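Local structure of TonB-dependent siderophore receptor (Pseudomonas aeruginosa 39016, 5NEC) at residues Gly110-Thr114 against Thr339-Gln345; Asp282-Val288 against Asn300-Asn306; Ser368-Arg374 against Leu426-Thr432. The protein probably carries iron-loaded siderophores, and perhaps drugs conjugated to them, across the bacterial outer membrane with energy delivered through TonB. All coordinates share one frame; numbering follows the deposited sequence.

Overall arrangement
The three interactions lie on the same side of the receptor and involve five strands adjacent to one another in the barrel wall, each antiparallel to the next: 276-291, 296-316, 327-354, 357-379 and 426-444. Interaction 2 pairs the first two and interaction 3 the last two; their centres are about 17 Å apart and they do not touch. Interaction 1 sits between them, about 7 Å from interaction 2 and 11 Å from interaction 3, centre to centre, where the plug segment 110-114 meets the middle strand. Along the chain, interaction 2 falls between the two segments of interaction 1, and interaction 3 follows both. Together they place a plug edge against a continuous patch of wall.

Interaction 1. Residues Gly110-Thr114 against Thr339-Gln345; sequences GVRDT and TTTAVNQ. With C8E ((hydroxyethyloxy)tri(ethyloxy)octane), chain C.
Val111 and Thr114 of the plug face Val343 and Thr341 of the barrel wall, the two segments running in nearly opposite senses, 159° apart end to end, and closing from a CA-CA separation of 8.0 Å at Val111 and Val343 to 5.9 Å at Thr114 and Thr341. At those separations the contact is made mainly by side chains. At the wider end the two valines reach toward each other tip to tip, Val111 CG1 lying 4.0 Å from Val343 CG1. Each of these methyls stands anti to its own backbone N (chi1 179° and -170°), which directs both into the buried seam, a place suited to short branched apolar chains. Gln345 slides past Val111 in the opposite direction and reaches up beside Gly110. At the narrower end Thr114 OG1 gives a weak hydrogen bond of 3.3 Å to Thr341 OG1, while Thr339 CG2 packs 3.4 Å from the same Thr114 OG1. The wall thus offers one threonine's hydroxyl and another's methyl to a single plug oxygen; Thr341 OG1 also has a weak bond to Glu370. On the outer side of the wall the detergent's octyl chain passes Ala342, with C4 of C8E 3.9 Å from Ala342 CB. Plug residues resting through side chains on the inner wall of a beta-barrel are characteristic of TonB-dependent receptors.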
ATOM      1  N   GLY A 110       0.261  11.365   7.960  1.00 55.44           N
ATOM      2  CA  GLY A 110      -0.124  11.088   9.338  1.00 57.51           C
ATOM      3  C   GLY A 110      -1.603  11.164   9.685  1.00 59.23           C
ATOM      4  O   GLY A 110      -1.943  11.239  10.859  1.00 60.10           O
ATOM      5  N   VAL A 111      -2.487  11.144   8.690  1.00 60.47           N
ATOM      6  CA  VAL A 111      -3.933  11.172   8.940  1.00 61.88           C
ATOM      7  C   VAL A 111      -4.578  10.040   8.163  1.00 60.73           C
ATOM      8  O   VAL A 111      -4.121   9.727   7.066  1.00 59.14           O
ATOM      9  CB  VAL A 111      -4.537  12.531   8.518  1.00 64.11           C
ATOM     10  CG1 VAL A 111      -6.056  12.562   8.751  1.00 66.48           C
ATOM     11  CG2 VAL A 111      -3.823  13.669   9.239  1.00 65.25           C
ATOM     12  N   ARG A 112      -5.620   9.424   8.722  1.00 66.92           N
ATOM     13  CA  ARG A 112      -6.254   8.228   8.097  1.00 73.47           C
ATOM     14  C   ARG A 112      -6.922   8.605   6.783  1.00 74.75           C
ATOM     15  O   ARG A 112      -7.185   9.786   6.547  1.00 68.83           O
ATOM     16  CB  ARG A 112      -7.246   7.540   9.037  1.00 78.31           C
ATOM     17  CG  ARG A 112      -7.277   5.996   8.887  1.00 83.27           C
ATOM     18  CD  ARG A 112      -8.296   5.309   9.812  1.00 85.94           C
ATOM     19  NE  ARG A 112      -7.765   4.893  11.127  1.00 88.37           N
ATOM     20  CZ  ARG A 112      -8.383   5.036  12.307  1.00 91.82           C
ATOM     21  NH1 ARG A 112      -9.589   5.609  12.410  1.00 92.44           N
ATOM     22  NH2 ARG A 112      -7.772   4.614  13.415  1.00 91.91           N
ATOM     23  N   ASP A 113      -7.169   7.617   5.918  1.00 81.66           N
ATOM     24  CA  ASP A 113      -7.739   7.890   4.587  1.00 86.07           C
ATOM     25  C   ASP A 113      -9.060   7.158   4.268  1.00 87.47           C
ATOM     26  O   ASP A 113      -9.313   6.032   4.728  1.00 92.75           O
ATOM     27  CB  ASP A 113      -6.679   7.591   3.521  1.00 87.58           C
ATOM     28  CG  ASP A 113      -6.870   8.418   2.233  1.00 89.67           C
ATOM     29  OD1 ASP A 113      -8.012   8.466   1.717  1.00 94.17           O
ATOM     30  OD2 ASP A 113      -5.885   9.025   1.730  1.00 88.65           O
ATOM     31  N   THR A 114      -9.871   7.841   3.459  1.00 86.32           N
ATOM     32  CA  THR A 114     -11.189   7.389   2.993  1.00 88.53           C
ATOM     33  C   THR A 114     -11.115   6.188   2.052  1.00 87.32           C
ATOM     34  O   THR A 114     -11.335   5.043   2.451  1.00 85.62           O
ATOM     35  CB  THR A 114     -11.961   8.583   2.323  1.00 92.52           C
ATOM     36  OG1 THR A 114     -13.346   8.256   2.129  1.00 93.97           O
ATOM     37  CG2 THR A 114     -11.346   9.031   0.970  1.00 92.70           C
ATOM     38  N   THR A 339     -18.076   6.773   0.426  1.00 47.52           N
ATOM     39  CA  THR A 339     -17.552   7.046   1.754  1.00 50.78           C
ATOM     40  C   THR A 339     -17.195   8.521   1.885  1.00 50.52           C
ATOM     41  O   THR A 339     -16.639   9.121   0.975  1.00 52.57           O
ATOM     42  CB  THR A 339     -16.319   6.165   2.079  1.00 53.96           C
ATOM     43  OG1 THR A 339     -16.684   4.788   1.979  1.00 57.89           O
ATOM     44  CG2 THR A 339     -15.842   6.382   3.481  1.00 55.53           C
ATOM     45  N   THR A 340     -17.520   9.076   3.043  1.00 50.23           N
ATOM     46  CA  THR A 340     -17.270  10.454   3.400  1.00 49.85           C
ATOM     47  C   THR A 340     -16.462  10.376   4.681  1.00 51.13           C
ATOM     48  O   THR A 340     -16.779   9.567   5.545  1.00 52.10           O
ATOM     49  CB  THR A 340     -18.627  11.145   3.611  1.00 51.25           C
ATOM     50  OG1 THR A 340     -19.281  11.269   2.342  1.00 50.58           O
ATOM     51  CG2 THR A 340     -18.499  12.518   4.238  1.00 51.82           C
ATOM     52  N   THR A 341     -15.389  11.157   4.791  1.00 51.40           N
ATOM     53  CA  THR A 341     -14.560  11.174   6.001  1.00 52.37           C
ATOM     54  C   THR A 341     -14.249  12.611   6.364  1.00 50.17           C
ATOM     55  O   THR A 341     -13.905  13.410   5.495  1.00 48.92           O
ATOM     56  CB  THR A 341     -13.241  10.389   5.809  1.00 55.55           C
ATOM     57  OG1 THR A 341     -13.536   9.063   5.360  1.00 61.40           O
ATOM     58  CG2 THR A 341     -12.451  10.279   7.119  1.00 56.76           C
ATOM     59  N   ALA A 342     -14.368  12.929   7.644  1.00 48.44           N
ATOM     60  CA  ALA A 342     -14.042  14.251   8.150  1.00 49.01           C
ATOM     61  C   ALA A 342     -13.150  14.065   9.381  1.00 50.22           C
ATOM     62  O   ALA A 342     -13.551  13.364  10.318  1.00 49.22           O
ATOM     63  CB  ALA A 342     -15.314  14.994   8.498  1.00 48.86           C
ATOM     64  N   VAL A 343     -11.945  14.651   9.375  1.00 48.61           N
ATOM     65  CA  VAL A 343     -11.000  14.498  10.499  1.00 48.88           C
ATOM     66  C   VAL A 343     -10.464  15.855  10.964  1.00 48.94           C
ATOM     67  O   VAL A 343     -10.161  16.724  10.145  1.00 48.74           O
ATOM     68  CB  VAL A 343      -9.799  13.582  10.125  1.00 49.82           C
ATOM     69  CG1 VAL A 343      -8.955  13.237  11.350  1.00 50.57           C
ATOM     70  CG2 VAL A 343     -10.304  12.310   9.482  1.00 50.25           C
ATOM     71  N   ASN A 344     -10.362  16.042  12.275  1.00 48.61           N
ATOM     72  CA  ASN A 344      -9.605  17.156  12.823  1.00 50.02           C
ATOM     73  C   ASN A 344      -8.581  16.645  13.827  1.00 50.36           C
ATOM     74  O   ASN A 344      -8.926  15.911  14.743  1.00 49.22           O
ATOM     75  CB  ASN A 344     -10.486  18.215  13.481  1.00 49.95           C
ATOM     76  CG  ASN A 344      -9.721  19.512  13.724  1.00 50.36           C
ATOM     77  OD1 ASN A 344      -9.528  20.303  12.812  1.00 51.56           O
ATOM     78  ND2 ASN A 344      -9.234  19.703  14.936  1.00 51.16           N
ATOM     79  N   GLN A 345      -7.335  17.072  13.655  1.00 51.53           N
ATOM     80  CA  GLN A 345      -6.220  16.604  14.455  1.00 54.12           C
ATOM     81  C   GLN A 345      -5.440  17.813  14.972  1.00 52.75           C
ATOM     82  O   GLN A 345      -4.941  18.592  14.185  1.00 53.31           O
ATOM     83  CB  GLN A 345      -5.349  15.713  13.576  1.00 57.97           C
ATOM     84  CG  GLN A 345      -4.569  14.655  14.321  1.00 62.38           C
ATOM     85  CD  GLN A 345      -4.023  13.573  13.372  1.00 64.92           C
ATOM     86  OE1 GLN A 345      -4.711  13.110  12.451  1.00 62.02           O
ATOM     87  NE2 GLN A 345      -2.788  13.143  13.619  1.00 68.79           N
TER
HETATM   88  C1  C8E C 801     -16.001  15.939  13.062  1.00 54.07           C
HETATM   89  C2  C8E C 801     -14.723  16.450  12.421  1.00 56.17           C
HETATM   90  C3  C8E C 801     -14.975  17.595  11.430  1.00 59.95           C
HETATM   91  C4  C8E C 801     -13.732  17.921  10.581  1.00 61.16           C
HETATM   92  C5  C8E C 801     -13.851  19.226   9.774  1.00 61.01           C
HETATM   93  C6  C8E C 801     -13.320  19.107   8.334  1.00 59.46           C
HETATM   94  C7  C8E C 801     -13.187  20.474   7.655  1.00 58.48           C
HETATM   95  C8  C8E C 801     -12.893  20.402   6.166  1.00 56.02           C

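Interaction 2. Residues Asp282-Val288 against Asn300-Asn306; sequences DTSTITV and NTSRYGN
Arg303 and Thr285 meet on the inward side of a beta hairpin in the barrel wall, whose antiparallel strands 276-291 and 296-316 run with regular backbone pairing and axes 4.7 Å apart here. The arginine crosses Thr283 and Thr285 at a slant. Its chain is extended as far as CD, which lies 3.7 Å from Thr283 CG2; the bend at chi3 (-73°) then turns the guanidinium edge toward Thr285. Long and flexible, arginine can pack its methylenes on one threonine and still deliver its charged end beyond; NH1 bonds the backbone O of Val108, tying the wall to the plug. Further along the same face Thr287 and Thr301 lie side by side and point the same way, Thr287 CG2 3.7 Å from Thr301 OG1, as beta-branched residues readily do in extended strands. The face carrying Asp282, Ser284, Ser302 and Tyr304 looks outward. There Asp282 is held by His231 and His233, Ser302 bonds Asn344, and Tyr304 turns its ring away toward a bound detergent. Thr285 OG1 takes two N-H groups: a weak bond from Arg303 NH2 and a stronger one from Arg303 NE at 2.9 Å, with an N-H...O angle of 163° and the oxygen only 6° out of the guanidinium plane.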
ATOM      1  N   ASP A 282     -11.694  12.282  -3.834  1.00 48.75           N
ATOM      2  CA  ASP A 282     -11.475  13.709  -3.575  1.00 48.56           C
ATOM      3  C   ASP A 282     -11.054  13.883  -2.122  1.00 48.73           C
ATOM      4  O   ASP A 282     -11.721  13.363  -1.232  1.00 50.40           O
ATOM      5  CB  ASP A 282     -12.753  14.483  -3.803  1.00 49.26           C
ATOM      6  CG  ASP A 282     -13.034  14.703  -5.253  1.00 50.19           C
ATOM      7  OD1 ASP A 282     -12.319  15.536  -5.839  1.00 53.65           O
ATOM      8  OD2 ASP A 282     -13.948  14.050  -5.832  1.00 52.90           O
ATOM      9  N   THR A 283      -9.958  14.595  -1.881  1.00 47.86           N
ATOM     10  CA  THR A 283      -9.462  14.845  -0.527  1.00 47.71           C
ATOM     11  C   THR A 283      -8.950  16.295  -0.414  1.00 47.77           C
ATOM     12  O   THR A 283      -8.129  16.742  -1.219  1.00 47.78           O
ATOM     13  CB  THR A 283      -8.371  13.825  -0.174  1.00 48.30           C
ATOM     14  OG1 THR A 283      -8.967  12.537  -0.164  1.00 50.12           O
ATOM     15  CG2 THR A 283      -7.790  14.042   1.204  1.00 49.75           C
ATOM     16  N   SER A 284      -9.485  17.021   0.567  1.00 46.08           N
ATOM     17  CA  SER A 284      -9.093  18.384   0.869  1.00 44.76           C
ATOM     18  C   SER A 284      -8.424  18.347   2.215  1.00 43.86           C
ATOM     19  O   SER A 284      -8.959  17.739   3.128  1.00 42.21           O
ATOM     20  CB  SER A 284     -10.314  19.286   0.947  1.00 44.98           C
ATOM     21  OG  SER A 284     -10.845  19.515  -0.339  1.00 44.66           O
ATOM     22  N   THR A 285      -7.258  18.984   2.339  1.00 43.11           N
ATOM     23  CA  THR A 285      -6.530  19.022   3.606  1.00 43.45           C
ATOM     24  C   THR A 285      -6.123  20.465   3.889  1.00 43.40           C
ATOM     25  O   THR A 285      -5.637  21.155   2.994  1.00 42.12           O
ATOM     26  CB  THR A 285      -5.281  18.102   3.572  1.00 42.76           C
ATOM     27  OG1 THR A 285      -5.674  16.785   3.188  1.00 45.34           O
ATOM     28  CG2 THR A 285      -4.625  18.007   4.935  1.00 42.59           C
ATOM     29  N   ILE A 286      -6.328  20.910   5.129  1.00 44.68           N
ATOM     30  CA  ILE A 286      -5.964  22.263   5.582  1.00 46.23           C
ATOM     31  C   ILE A 286      -5.158  22.143   6.853  1.00 46.27           C
ATOM     32  O   ILE A 286      -5.653  21.627   7.852  1.00 43.75           O
ATOM     33  CB  ILE A 286      -7.226  23.122   5.841  1.00 47.32           C
ATOM     34  CG1 ILE A 286      -7.912  23.404   4.500  1.00 49.16           C
ATOM     35  CG2 ILE A 286      -6.886  24.445   6.491  1.00 46.85           C
ATOM     36  CD1 ILE A 286      -9.350  23.781   4.599  1.00 49.98           C
ATOM     37  N   THR A 287      -3.921  22.635   6.818  1.00 48.96           N
ATOM     38  CA  THR A 287      -2.980  22.504   7.934  1.00 51.01           C
ATOM     39  C   THR A 287      -2.550  23.901   8.401  1.00 52.04           C
ATOM     40  O   THR A 287      -2.070  24.691   7.591  1.00 52.42           O
ATOM     41  CB  THR A 287      -1.747  21.667   7.506  1.00 51.73           C
ATOM     42  OG1 THR A 287      -2.188  20.411   6.975  1.00 52.93           O
ATOM     43  CG2 THR A 287      -0.841  21.380   8.684  1.00 52.27           C
ATOM     44  N   VAL A 288      -2.731  24.201   9.692  1.00 51.62           N
ATOM     45  CA  VAL A 288      -2.265  25.454  10.310  1.00 53.07           C
ATOM     46  C   VAL A 288      -1.214  25.134  11.385  1.00 54.66           C
ATOM     47  O   VAL A 288      -1.492  24.367  12.303  1.00 53.02           O
ATOM     48  CB  VAL A 288      -3.434  26.247  10.937  1.00 53.48           C
ATOM     49  CG1 VAL A 288      -2.930  27.549  11.574  1.00 54.47           C
ATOM     50  CG2 VAL A 288      -4.484  26.556   9.879  1.00 52.57           C
ATOM     51  N   ASN A 300      -2.843  22.301  13.715  1.00 47.16           N
ATOM     52  CA  ASN A 300      -4.197  21.794  13.486  1.00 45.86           C
ATOM     53  C   ASN A 300      -4.312  21.377  12.042  1.00 44.45           C
ATOM     54  O   ASN A 300      -3.900  22.102  11.160  1.00 43.65           O
ATOM     55  CB  ASN A 300      -5.270  22.825  13.825  1.00 45.21           C
ATOM     56  CG  ASN A 300      -6.653  22.212  13.905  1.00 45.52           C
ATOM     57  OD1 ASN A 300      -7.099  21.798  14.966  1.00 45.47           O
ATOM     58  ND2 ASN A 300      -7.328  22.120  12.768  1.00 46.52           N
ATOM     59  N   THR A 301      -4.883  20.200  11.819  1.00 45.25           N
ATOM     60  CA  THR A 301      -5.070  19.651  10.497  1.00 45.33           C
ATOM     61  C   THR A 301      -6.524  19.241  10.352  1.00 44.28           C
ATOM     62  O   THR A 301      -7.083  18.573  11.220  1.00 42.27           O
ATOM     63  CB  THR A 301      -4.158  18.435  10.283  1.00 47.21           C
ATOM     64  OG1 THR A 301      -2.800  18.834  10.498  1.00 51.30           O
ATOM     65  CG2 THR A 301      -4.294  17.863   8.850  1.00 47.06           C
ATOM     66  N   SER A 302      -7.132  19.665   9.251  1.00 44.24           N
ATOM     67  CA  SER A 302      -8.490  19.295   8.917  1.00 44.31           C
ATOM     68  C   SER A 302      -8.460  18.598   7.584  1.00 44.14           C
ATOM     69  O   SER A 302      -7.872  19.114   6.640  1.00 41.76           O
ATOM     70  CB  SER A 302      -9.371  20.534   8.833  1.00 44.49           C
ATOM     71  OG  SER A 302      -9.319  21.207  10.068  1.00 44.47           O
ATOM     72  N   ARG A 303      -9.076  17.420   7.516  1.00 45.94           N
ATOM     73  CA  ARG A 303      -9.223  16.707   6.265  1.00 47.27           C
ATOM     74  C   ARG A 303     -10.706  16.374   6.027  1.00 48.09           C
ATOM     75  O   ARG A 303     -11.383  15.841   6.911  1.00 47.02           O
ATOM     76  CB  ARG A 303      -8.340  15.450   6.258  1.00 48.75           C
ATOM     77  CG  ARG A 303      -8.476  14.639   4.976  1.00 51.40           C
ATOM     78  CD  ARG A 303      -7.380  13.602   4.857  1.00 52.67           C
ATOM     79  NE  ARG A 303      -6.108  14.225   4.538  1.00 54.79           N
ATOM     80  CZ  ARG A 303      -4.914  13.653   4.701  1.00 57.01           C
ATOM     81  NH1 ARG A 303      -4.794  12.413   5.173  1.00 57.87           N
ATOM     82  NH2 ARG A 303      -3.812  14.323   4.370  1.00 57.15           N
ATOM     83  N   TYR A 304     -11.206  16.735   4.846  1.00 49.55           N
ATOM     84  CA  TYR A 304     -12.456  16.215   4.330  1.00 50.64           C
ATOM     85  C   TYR A 304     -12.140  15.332   3.107  1.00 50.35           C
ATOM     86  O   TYR A 304     -11.434  15.753   2.189  1.00 48.76           O
ATOM     87  CB  TYR A 304     -13.427  17.330   3.947  1.00 53.33           C
ATOM     88  CG  TYR A 304     -14.763  16.763   3.498  1.00 56.64           C
ATOM     89  CD1 TYR A 304     -15.793  16.530   4.428  1.00 60.01           C
ATOM     90  CD2 TYR A 304     -14.984  16.391   2.171  1.00 56.71           C
ATOM     91  CE1 TYR A 304     -17.003  15.965   4.042  1.00 59.70           C
ATOM     92  CE2 TYR A 304     -16.188  15.827   1.781  1.00 58.24           C
ATOM     93  CZ  TYR A 304     -17.195  15.620   2.709  1.00 59.62           C
ATOM     94  OH  TYR A 304     -18.376  15.058   2.300  1.00 60.25           O
ATOM     95  N   GLY A 305     -12.699  14.123   3.096  1.00 50.46           N
ATOM     96  CA  GLY A 305     -12.491  13.157   2.019  1.00 48.63           C
ATOM     97  C   GLY A 305     -13.793  12.565   1.532  1.00 47.69           C
ATOM     98  O   GLY A 305     -14.740  12.453   2.278  1.00 46.82           O
ATOM     99  N   ASN A 306     -13.817  12.154   0.273  1.00 49.12           N
ATOM    100  CA  ASN A 306     -15.017  11.693  -0.402  1.00 50.23           C
ATOM    101  C   ASN A 306     -14.594  10.688  -1.483  1.00 50.86           C
ATOM    102  O   ASN A 306     -13.840  11.052  -2.388  1.00 49.52           O
ATOM    103  CB  ASN A 306     -15.691  12.920  -1.014  1.00 53.43           C
ATOM    104  CG  ASN A 306     -16.851  12.577  -1.916  1.00 56.34           C
ATOM    105  OD1 ASN A 306     -17.498  11.544  -1.748  1.00 61.10           O
ATOM    106  ND2 ASN A 306     -17.062  13.395  -2.928  1.00 58.34           N
TER

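Interaction 3. Residues Ser368-Arg374 against Leu426-Thr432; sequences SREDSKR and LNTVGTT
Ser368-Arg374 and Leu426-Thr432 pair as neighbouring antiparallel strands of the barrel wall, their axes 4.7 Å apart and their directions 168° from one another. Hydrogen-bonded pairs alternate with non-hydrogen-bonded ones over the whole length, and at Gly430 the rung is short: Gly430 N lies 2.7 Å from Glu370 O. The inward face carries Ser368, Glu370 and Ser372, and Glu370 turns its end away from strand 426-444. Facing Ser372 is Thr428, and a water joins the pair. It bonds Ser372 OG at 2.9 Å and Thr428 OG1 at 2.7 Å, and it donates to Leu426 O. That carbonyl already receives the backbone N-H of Arg374, so it accepts two bonds. Small hydroxyl residues suit the spot, since they can reach a water without crowding it. Beside this group Arg374 and Leu426 lean across each other, Arg374 NH2 coming to 3.8 Å from Leu426 CD2. The outward face is built differently. Arg369 runs extended from CG to NE, with CG anti to its N (chi1 -175°), and lays a face of its guanidinium over Val429 CG1, which is 3.7 Å from NH2. Its NH1 forms a salt bridge of 2.6 Å to Asp371 OD1, two residues along the same strand. Asp371 itself lies beside Val429 and points the same way. Lys373 crosses Asn427, its methylene CG 3.4 Å from Asn427 OD1. The chemistry thus divides by face: inside, hydroxyls share a water; outside, valine props an ion pair that probably offsets its own charge on the barrel surface.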
ATOM      1  N   SER A 368     -12.921  12.349  14.482  1.00 49.03           N
ATOM      2  CA  SER A 368     -13.327  12.053  13.099  1.00 49.86           C
ATOM      3  C   SER A 368     -14.711  11.456  12.955  1.00 50.37           C
ATOM      4  O   SER A 368     -15.295  10.983  13.912  1.00 50.83           O
ATOM      5  CB  SER A 368     -12.317  11.141  12.424  1.00 49.88           C
ATOM      6  OG  SER A 368     -12.364   9.863  13.014  1.00 52.29           O
ATOM      7  N   ARG A 369     -15.220  11.497  11.733  1.00 52.12           N
ATOM      8  CA  ARG A 369     -16.543  10.990  11.396  1.00 53.60           C
ATOM      9  C   ARG A 369     -16.457  10.320  10.035  1.00 53.74           C
ATOM     10  O   ARG A 369     -16.063  10.975   9.080  1.00 52.39           O
ATOM     11  CB  ARG A 369     -17.532  12.140  11.355  1.00 54.93           C
ATOM     12  CG  ARG A 369     -18.970  11.722  11.130  1.00 58.84           C
ATOM     13  CD  ARG A 369     -19.905  12.898  11.355  1.00 61.88           C
ATOM     14  NE  ARG A 369     -21.313  12.518  11.257  1.00 64.96           N
ATOM     15  CZ  ARG A 369     -21.973  12.296  10.115  1.00 68.76           C
ATOM     16  NH1 ARG A 369     -21.365  12.402   8.924  1.00 69.71           N
ATOM     17  NH2 ARG A 369     -23.260  11.952  10.156  1.00 69.06           N
ATOM     18  N   GLU A 370     -16.780   9.028   9.953  1.00 56.41           N
ATOM     19  CA  GLU A 370     -16.889   8.339   8.664  1.00 58.31           C
ATOM     20  C   GLU A 370     -18.337   7.940   8.380  1.00 57.00           C
ATOM     21  O   GLU A 370     -18.979   7.336   9.222  1.00 58.69           O
ATOM     22  CB  GLU A 370     -15.978   7.107   8.581  1.00 63.49           C
ATOM     23  CG  GLU A 370     -16.302   6.211   7.367  1.00 69.87           C
ATOM     24  CD  GLU A 370     -15.116   5.481   6.745  1.00 75.62           C
ATOM     25  OE1 GLU A 370     -15.203   4.236   6.558  1.00 80.72           O
ATOM     26  OE2 GLU A 370     -14.114   6.153   6.399  1.00 80.33           O
ATOM     27  N   ASP A 371     -18.823   8.299   7.188  1.00 56.81           N
ATOM     28  CA  ASP A 371     -20.110   7.874   6.617  1.00 56.97           C
ATOM     29  C   ASP A 371     -19.793   6.869   5.536  1.00 52.49           C
ATOM     30  O   ASP A 371     -19.036   7.197   4.634  1.00 52.84           O
ATOM     31  CB  ASP A 371     -20.798   9.032   5.879  1.00 59.90           C
ATOM     32  CG  ASP A 371     -21.858   9.707   6.689  1.00 66.10           C
ATOM     33  OD1 ASP A 371     -21.568  10.034   7.873  1.00 71.47           O
ATOM     34  OD2 ASP A 371     -22.974   9.940   6.124  1.00 67.39           O
ATOM     35  N   SER A 372     -20.368   5.681   5.570  1.00 49.85           N
ATOM     36  CA  SER A 372     -20.233   4.792   4.420  1.00 51.10           C
ATOM     37  C   SER A 372     -21.584   4.248   3.992  1.00 49.70           C
ATOM     38  O   SER A 372     -22.463   4.021   4.814  1.00 50.14           O
ATOM     39  CB  SER A 372     -19.214   3.683   4.671  1.00 50.30           C
ATOM     40  OG  SER A 372     -19.715   2.731   5.553  1.00 52.24           O
ATOM     41  N   LYS A 373     -21.735   4.078   2.689  1.00 48.15           N
ATOM     42  CA  LYS A 373     -22.926   3.506   2.094  1.00 49.73           C
ATOM     43  C   LYS A 373     -22.473   2.362   1.217  1.00 47.74           C
ATOM     44  O   LYS A 373     -21.798   2.607   0.234  1.00 45.96           O
ATOM     45  CB  LYS A 373     -23.645   4.559   1.260  1.00 51.33           C
ATOM     46  CG  LYS A 373     -24.029   5.773   2.075  1.00 55.99           C
ATOM     47  CD  LYS A 373     -24.943   6.722   1.292  1.00 60.21           C
ATOM     48  CE  LYS A 373     -25.816   7.585   2.219  1.00 63.83           C
ATOM     49  NZ  LYS A 373     -25.367   9.011   2.280  1.00 65.90           N
ATOM     50  N   ARG A 374     -22.830   1.127   1.582  1.00 48.36           N
ATOM     51  CA  ARG A 374     -22.504  -0.057   0.768  1.00 49.58           C
ATOM     52  C   ARG A 374     -23.753  -0.602   0.067  1.00 46.37           C
ATOM     53  O   ARG A 374     -24.712  -0.979   0.714  1.00 46.41           O
ATOM     54  CB  ARG A 374     -21.810  -1.148   1.608  1.00 55.65           C
ATOM     55  CG  ARG A 374     -21.222  -2.281   0.731  1.00 64.99           C
ATOM     56  CD  ARG A 374     -20.495  -3.423   1.444  1.00 71.40           C
ATOM     57  NE  ARG A 374     -21.292  -4.068   2.505  1.00 76.85           N
ATOM     58  CZ  ARG A 374     -22.206  -5.034   2.345  1.00 80.21           C
ATOM     59  NH1 ARG A 374     -22.509  -5.523   1.141  1.00 83.41           N
ATOM     60  NH2 ARG A 374     -22.844  -5.513   3.421  1.00 82.26           N
ATOM     61  N   LEU A 426     -26.311  -0.842   3.037  1.00 36.37           N
ATOM     62  CA  LEU A 426     -25.925  -0.798   4.444  1.00 38.73           C
ATOM     63  C   LEU A 426     -25.254   0.555   4.643  1.00 38.37           C
ATOM     64  O   LEU A 426     -24.236   0.837   3.995  1.00 38.84           O
ATOM     65  CB  LEU A 426     -24.963  -1.936   4.803  1.00 40.01           C
ATOM     66  CG  LEU A 426     -24.290  -1.919   6.181  1.00 41.16           C
ATOM     67  CD1 LEU A 426     -25.319  -2.035   7.296  1.00 42.06           C
ATOM     68  CD2 LEU A 426     -23.296  -3.080   6.248  1.00 41.87           C
ATOM     69  N   ASN A 427     -25.838   1.387   5.506  1.00 37.46           N
ATOM     70  CA  ASN A 427     -25.355   2.734   5.770  1.00 38.46           C
ATOM     71  C   ASN A 427     -24.795   2.806   7.172  1.00 39.13           C
ATOM     72  O   ASN A 427     -25.503   2.531   8.124  1.00 40.49           O
ATOM     73  CB  ASN A 427     -26.489   3.745   5.671  1.00 38.21           C
ATOM     74  CG  ASN A 427     -27.014   3.908   4.262  1.00 39.14           C
ATOM     75  OD1 ASN A 427     -26.349   3.592   3.270  1.00 39.73           O
ATOM     76  ND2 ASN A 427     -28.236   4.399   4.167  1.00 39.46           N
ATOM     77  N   THR A 428     -23.544   3.211   7.302  1.00 39.45           N
ATOM     78  CA  THR A 428     -22.862   3.229   8.577  1.00 42.66           C
ATOM     79  C   THR A 428     -22.309   4.623   8.888  1.00 44.91           C
ATOM     80  O   THR A 428     -21.687   5.245   8.028  1.00 43.72           O
ATOM     81  CB  THR A 428     -21.695   2.225   8.564  1.00 43.70           C
ATOM     82  OG1 THR A 428     -22.152   0.959   8.048  1.00 43.85           O
ATOM     83  CG2 THR A 428     -21.111   2.049   9.977  1.00 43.92           C
ATOM     84  N   VAL A 429     -22.538   5.100  10.111  1.00 47.74           N
ATOM     85  CA  VAL A 429     -21.981   6.364  10.586  1.00 50.19           C
ATOM     86  C   VAL A 429     -21.074   6.068  11.784  1.00 53.69           C
ATOM     87  O   VAL A 429     -21.553   5.575  12.805  1.00 53.48           O
ATOM     88  CB  VAL A 429     -23.097   7.356  10.977  1.00 50.24           C
ATOM     89  CG1 VAL A 429     -22.510   8.629  11.585  1.00 51.04           C
ATOM     90  CG2 VAL A 429     -23.956   7.683   9.754  1.00 49.14           C
ATOM     91  N   GLY A 430     -19.778   6.370  11.646  1.00 56.17           N
ATOM     92  CA  GLY A 430     -18.759   6.143  12.706  1.00 56.54           C
ATOM     93  C   GLY A 430     -18.154   7.430  13.257  1.00 56.54           C
ATOM     94  O   GLY A 430     -17.912   8.355  12.508  1.00 56.46           O
ATOM     95  N   THR A 431     -17.934   7.476  14.569  1.00 58.00           N
ATOM     96  CA  THR A 431     -17.295   8.605  15.264  1.00 57.69           C
ATOM     97  C   THR A 431     -16.079   8.058  15.990  1.00 57.55           C
ATOM     98  O   THR A 431     -16.150   6.965  16.558  1.00 58.17           O
ATOM     99  CB  THR A 431     -18.250   9.233  16.302  1.00 58.47           C
ATOM    100  OG1 THR A 431     -19.240   9.989  15.620  1.00 61.05           O
ATOM    101  CG2 THR A 431     -17.540  10.167  17.285  1.00 60.54           C
ATOM    102  N   THR A 432     -14.968   8.800  15.962  1.00 56.72           N
ATOM    103  CA  THR A 432     -13.799   8.478  16.781  1.00 56.91           C
ATOM    104  C   THR A 432     -13.335   9.719  17.547  1.00 55.45           C
ATOM    105  O   THR A 432     -13.427  10.831  17.051  1.00 55.47           O
ATOM    106  CB  THR A 432     -12.609   7.958  15.948  1.00 57.75           C
ATOM    107  OG1 THR A 432     -12.203   8.976  15.042  1.00 61.83           O
ATOM    108  CG2 THR A 432     -12.925   6.695  15.191  1.00 57.19           C
TER
HETATM  109  O   HOH W   1     -21.702   0.623   5.411  1.00 37.16           O